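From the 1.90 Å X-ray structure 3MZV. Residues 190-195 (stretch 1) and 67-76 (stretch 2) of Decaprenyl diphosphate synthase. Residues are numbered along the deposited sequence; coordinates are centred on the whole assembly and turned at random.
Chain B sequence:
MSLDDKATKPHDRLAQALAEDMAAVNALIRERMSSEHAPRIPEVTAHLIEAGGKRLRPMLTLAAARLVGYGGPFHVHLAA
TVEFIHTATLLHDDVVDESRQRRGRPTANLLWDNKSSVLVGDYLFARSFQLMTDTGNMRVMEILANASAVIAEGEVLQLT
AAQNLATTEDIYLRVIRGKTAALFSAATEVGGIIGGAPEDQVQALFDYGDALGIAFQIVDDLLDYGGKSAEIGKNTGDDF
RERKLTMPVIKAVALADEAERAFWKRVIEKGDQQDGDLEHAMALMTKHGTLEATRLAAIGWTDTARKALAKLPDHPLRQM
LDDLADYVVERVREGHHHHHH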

ATOM      1  N   VAL B 190     -12.550  10.598  12.577  1.00 31.73           N
ATOM      2  CA  VAL B 190     -13.281   9.322  12.511  1.00 30.52           C
ATOM      3  C   VAL B 190     -13.772   8.931  13.876  1.00 31.40           C
ATOM      4  O   VAL B 190     -14.789   8.278  13.987  1.00 30.97           O
ATOM      5  CB  VAL B 190     -12.521   8.174  11.853  1.00 31.13           C
ATOM      6  CG1 VAL B 190     -12.244   8.529  10.416  1.00 28.88           C
ATOM      7  CG2 VAL B 190     -11.283   7.793  12.625  1.00 28.95           C
ATOM      8  N   GLY B 191     -13.068   9.338  14.931  1.00 31.95           N
ATOM      9  CA  GLY B 191     -13.553   9.089  16.282  1.00 32.52           C
ATOM     10  C   GLY B 191     -14.838   9.884  16.575  1.00 32.32           C
ATOM     11  O   GLY B 191     -15.763   9.390  17.225  1.00 32.96           O
ATOM     12  N   GLY B 192     -14.865  11.155  16.184  1.00 33.04           N
ATOM     13  CA  GLY B 192     -16.091  11.923  16.261  1.00 33.37           C
ATOM     14  C   GLY B 192     -17.239  11.309  15.452  1.00 32.16           C
ATOM     15  O   GLY B 192     -18.395  11.282  15.892  1.00 34.79           O
ATOM     16  N   ILE B 193     -16.945  10.829  14.266  1.00 32.06           N
ATOM     17  CA  ILE B 193     -18.004  10.275  13.394  1.00 31.00           C
ATOM     18  C   ILE B 193     -18.551   8.985  13.934  1.00 32.66           C
ATOM     19  O   ILE B 193     -19.767   8.779  13.980  1.00 32.93           O
ATOM     20  CB  ILE B 193     -17.503  10.059  11.951  1.00 30.04           C
ATOM     21  CG1 ILE B 193     -17.235  11.425  11.321  1.00 31.74           C
ATOM     22  CG2 ILE B 193     -18.484   9.171  11.130  1.00 30.52           C
ATOM     23  CD1 ILE B 193     -16.477  11.390   9.954  1.00 30.97           C
ATOM     24  N   ILE B 194     -17.672   8.094  14.376  1.00 32.49           N
ATOM     25  CA  ILE B 194     -18.138   6.831  14.873  1.00 33.81           C
ATOM     26  C   ILE B 194     -19.021   7.025  16.129  1.00 34.77           C
ATOM     27  O   ILE B 194     -19.944   6.223  16.392  1.00 33.88           O
ATOM     28  CB  ILE B 194     -17.001   5.822  15.097  1.00 32.85           C
ATOM     29  CG1 ILE B 194     -17.484   4.390  14.942  1.00 31.74           C
ATOM     30  CG2 ILE B 194     -16.393   5.983  16.476  1.00 32.53           C
ATOM     31  CD1 ILE B 194     -17.860   3.957  13.434  1.00 31.74           C
ATOM     32  N   GLY B 195     -18.730   8.064  16.888  1.00 35.81           N
ATOM     33  CA  GLY B 195     -19.506   8.423  18.068  1.00 37.59           C
ATOM     34  C   GLY B 195     -20.751   9.251  17.767  1.00 38.28           C
ATOM     35  O   GLY B 195     -21.460   9.652  18.671  1.00 40.15           O
TER
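Stretch 2 (67-76) LVGYGGPFHV

Stretch 1 is the C-terminal end of a helix that begins earlier in the chain. Residues 190 to 194 are helical, and Gly195 has left the helix. Stretch 2 starts where another helix finishes: Leu67 is still helical, and Val68 is the first residue to leave helical phi/psi. A loop follows, and by His75 the chain is helical again. The two stretches lie far apart in sequence: any two touching residues are at least 119 positions apart. Together they bury 298 Å² of surface. The fit is mainly apolar, no direct hydrogen bond crosses it, and a single water bridges the two backbones.

The loop of stretch 2 wraps past the end of the stretch 1 helix. In the backbone register, Gly195 pairs with Tyr70, CA to CA 4.6 Å, and Gly191 pairs with His75, CA to CA 6.2 Å. The later residue of stretch 2 thus falls beside the earlier residue of stretch 1. Within the loop, Gly69 and Gly72 have positive phi, at 90° and 104°. At these backbone angles a CB would be jammed against the preceding carbonyl oxygen. The peptide bond before Pro73 is cis.

Val190 does not reach stretch 2. Its O accepts a helical hydrogen bond from the N of Ile194, at 2.9 Å. Gly191 comes near through its backbone, with its O 4.1 Å from Val68 CG2. The same oxygen accepts a hydrogen bond from the N of Gly195, at 3.3 Å. Gly192 is similar, its O lying 4.2 Å from Val68 CG2. The CA-to-CB bond of Ile193 points away, and the residue makes no contact.

Ile194 gives the largest contact area of the six, 82 Å². Its CA-to-CB bond points toward stretch 2, with chi1 t and chi2 p. CG2 sits over a face of the Tyr70 ring, 4.1 Å from the ring centroid and 20° off the normal, a CH-pi contact. The closest side-chain approach in this pair is Ile194 CG2 to Tyr70 CE2, 3.9 Å. Ile194 CG1 packs on Phe74 CB at 4.0 Å, and Ile194 CG2 lies 4.2 Å from His75 CB. Ile194 O is 3.3 Å from Tyr70 CE1. The tyrosine is also tied to its own loop, because Phe74 N donates a hydrogen bond to Tyr70 OH at 3.1 Å. That bond links the far end of the ring to the backbone of the next contact residue.

Gly195 fits between Val68 and Tyr70. Its CA is 3.9 Å from Val68 CG2 and 3.7 Å from Tyr70 CD1. Its N lies over the same ring face as Ile194 CG2. There is no room here for a side chain: an ideal CB would be 2.6 Å from Val68 CG2, a clash, and 3.3 Å from Tyr70 CB. Water 1 closes the contact, donating to Gly195 O at 2.6 Å and to Val68 O at 3.3 Å.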

ATOM      1  N   LEU B  67     -14.602  11.100  23.973  1.00 36.59           N
ATOM      2  CA  LEU B  67     -14.947  12.476  24.270  1.00 38.94           C
ATOM      3  C   LEU B  67     -16.377  12.874  23.830  1.00 38.78           C
ATOM      4  O   LEU B  67     -17.011  13.713  24.470  1.00 39.44           O
ATOM      5  CB  LEU B  67     -13.915  13.449  23.650  1.00 39.49           C
ATOM      6  CG  LEU B  67     -14.149  14.954  23.709  1.00 40.00           C
ATOM      7  CD1 LEU B  67     -14.438  15.380  25.167  1.00 45.43           C
ATOM      8  CD2 LEU B  67     -12.923  15.695  23.169  1.00 40.87           C
ATOM      9  N   VAL B  68     -16.857  12.333  22.720  1.00 38.82           N
ATOM     10  CA  VAL B  68     -18.218  12.646  22.279  1.00 39.04           C
ATOM     11  C   VAL B  68     -19.242  11.627  22.831  1.00 39.97           C
ATOM     12  O   VAL B  68     -20.403  11.576  22.383  1.00 41.02           O
ATOM     13  CB  VAL B  68     -18.287  12.802  20.742  1.00 38.07           C
ATOM     14  CG1 VAL B  68     -17.392  13.939  20.266  1.00 36.78           C
ATOM     15  CG2 VAL B  68     -17.978  11.473  20.038  1.00 35.43           C
ATOM     16  N   GLY B  69     -18.815  10.788  23.773  1.00 39.26           N
ATOM     17  CA  GLY B  69     -19.707   9.869  24.487  1.00 39.26           C
ATOM     18  C   GLY B  69     -19.932   8.478  23.905  1.00 39.02           C
ATOM     19  O   GLY B  69     -20.911   7.830  24.247  1.00 37.97           O
ATOM     20  N   TYR B  70     -19.037   8.024  23.028  1.00 37.09           N
ATOM     21  CA  TYR B  70     -19.193   6.738  22.383  1.00 37.32           C
ATOM     22  C   TYR B  70     -18.815   5.651  23.367  1.00 38.64           C
ATOM     23  O   TYR B  70     -17.832   5.791  24.076  1.00 39.75           O
ATOM     24  CB  TYR B  70     -18.275   6.652  21.180  1.00 35.53           C
ATOM     25  CG  TYR B  70     -18.475   5.450  20.304  1.00 36.16           C
ATOM     26  CD1 TYR B  70     -19.731   5.170  19.730  1.00 37.92           C
ATOM     27  CD2 TYR B  70     -17.434   4.582  20.059  1.00 35.21           C
ATOM     28  CE1 TYR B  70     -19.913   4.074  18.895  1.00 36.19           C
ATOM     29  CE2 TYR B  70     -17.583   3.522  19.222  1.00 33.85           C
ATOM     30  CZ  TYR B  70     -18.837   3.252  18.637  1.00 36.30           C
ATOM     31  OH  TYR B  70     -18.986   2.145  17.827  1.00 33.90           O
ATOM     32  N   GLY B  71     -19.613   4.600  23.410  1.00 38.81           N
ATOM     33  CA  GLY B  71     -19.385   3.463  24.293  1.00 40.16           C
ATOM     34  C   GLY B  71     -18.738   2.265  23.614  1.00 39.55           C
ATOM     35  O   GLY B  71     -18.515   1.252  24.262  1.00 41.10           O
ATOM     36  N   GLY B  72     -18.425   2.353  22.324  1.00 39.12           N
ATOM     37  CA  GLY B  72     -17.771   1.245  21.621  1.00 38.77           C
ATOM     38  C   GLY B  72     -18.793   0.530  20.759  1.00 39.16           C
ATOM     39  O   GLY B  72     -19.977   0.899  20.781  1.00 39.37           O
ATOM     40  N   PRO B  73     -18.348  -0.492  20.021  1.00 38.16           N
ATOM     41  CA  PRO B  73     -16.989  -1.032  20.081  1.00 37.13           C
ATOM     42  C   PRO B  73     -16.039  -0.553  18.983  1.00 35.70           C
ATOM     43  O   PRO B  73     -14.885  -0.932  18.969  1.00 34.03           O
ATOM     44  CB  PRO B  73     -17.238  -2.504  19.837  1.00 37.54           C
ATOM     45  CG  PRO B  73     -18.401  -2.479  18.871  1.00 39.31           C
ATOM     46  CD  PRO B  73     -19.212  -1.305  19.164  1.00 38.40           C
ATOM     47  N   PHE B  74     -16.544   0.187  18.006  1.00 34.21           N
ATOM     48  CA  PHE B  74     -15.808   0.341  16.747  1.00 32.98           C
ATOM     49  C   PHE B  74     -14.750   1.439  16.736  1.00 31.96           C
ATOM     50  O   PHE B  74     -14.063   1.618  15.738  1.00 29.77           O
ATOM     51  CB  PHE B  74     -16.783   0.543  15.611  1.00 32.45           C
ATOM     52  CG  PHE B  74     -17.603  -0.703  15.296  1.00 34.97           C
ATOM     53  CD1 PHE B  74     -17.005  -1.904  15.096  1.00 35.48           C
ATOM     54  CD2 PHE B  74     -18.992  -0.647  15.267  1.00 37.38           C
ATOM     55  CE1 PHE B  74     -17.765  -3.044  14.814  1.00 37.75           C
ATOM     56  CE2 PHE B  74     -19.750  -1.799  14.980  1.00 39.20           C
ATOM     57  CZ  PHE B  74     -19.117  -2.976  14.771  1.00 34.53           C
ATOM     58  N   HIS B  75     -14.621   2.192  17.821  1.00 31.32           N
ATOM     59  CA  HIS B  75     -13.514   3.141  17.932  1.00 31.60           C
ATOM     60  C   HIS B  75     -12.170   2.355  18.068  1.00 32.41           C
ATOM     61  O   HIS B  75     -11.117   2.834  17.669  1.00 31.15           O
ATOM     62  CB  HIS B  75     -13.724   4.123  19.084  1.00 32.12           C
ATOM     63  CG  HIS B  75     -13.771   3.479  20.412  1.00 31.90           C
ATOM     64  ND1 HIS B  75     -14.542   2.367  20.670  1.00 32.97           N
ATOM     65  CD2 HIS B  75     -13.157   3.795  21.582  1.00 34.28           C
ATOM     66  CE1 HIS B  75     -14.371   2.000  21.929  1.00 32.59           C
ATOM     67  NE2 HIS B  75     -13.541   2.852  22.507  1.00 36.17           N
ATOM     68  N   VAL B  76     -12.238   1.170  18.640  1.00 33.11           N
ATOM     69  CA  VAL B  76     -11.071   0.263  18.699  1.00 34.31           C
ATOM     70  C   VAL B  76     -10.575  -0.161  17.305  1.00 33.79           C
ATOM     71  O   VAL B  76      -9.385   0.026  16.940  1.00 34.80           O
ATOM     72  CB  VAL B  76     -11.353  -0.942  19.618  1.00 34.85           C
ATOM     73  CG1 VAL B  76     -10.132  -1.875  19.605  1.00 36.99           C
ATOM     74  CG2 VAL B  76     -11.600  -0.421  21.085  1.00 34.94           C
TER
HETATM   75  O   HOH W   1     -21.606   8.826  21.092  1.00 44.88           O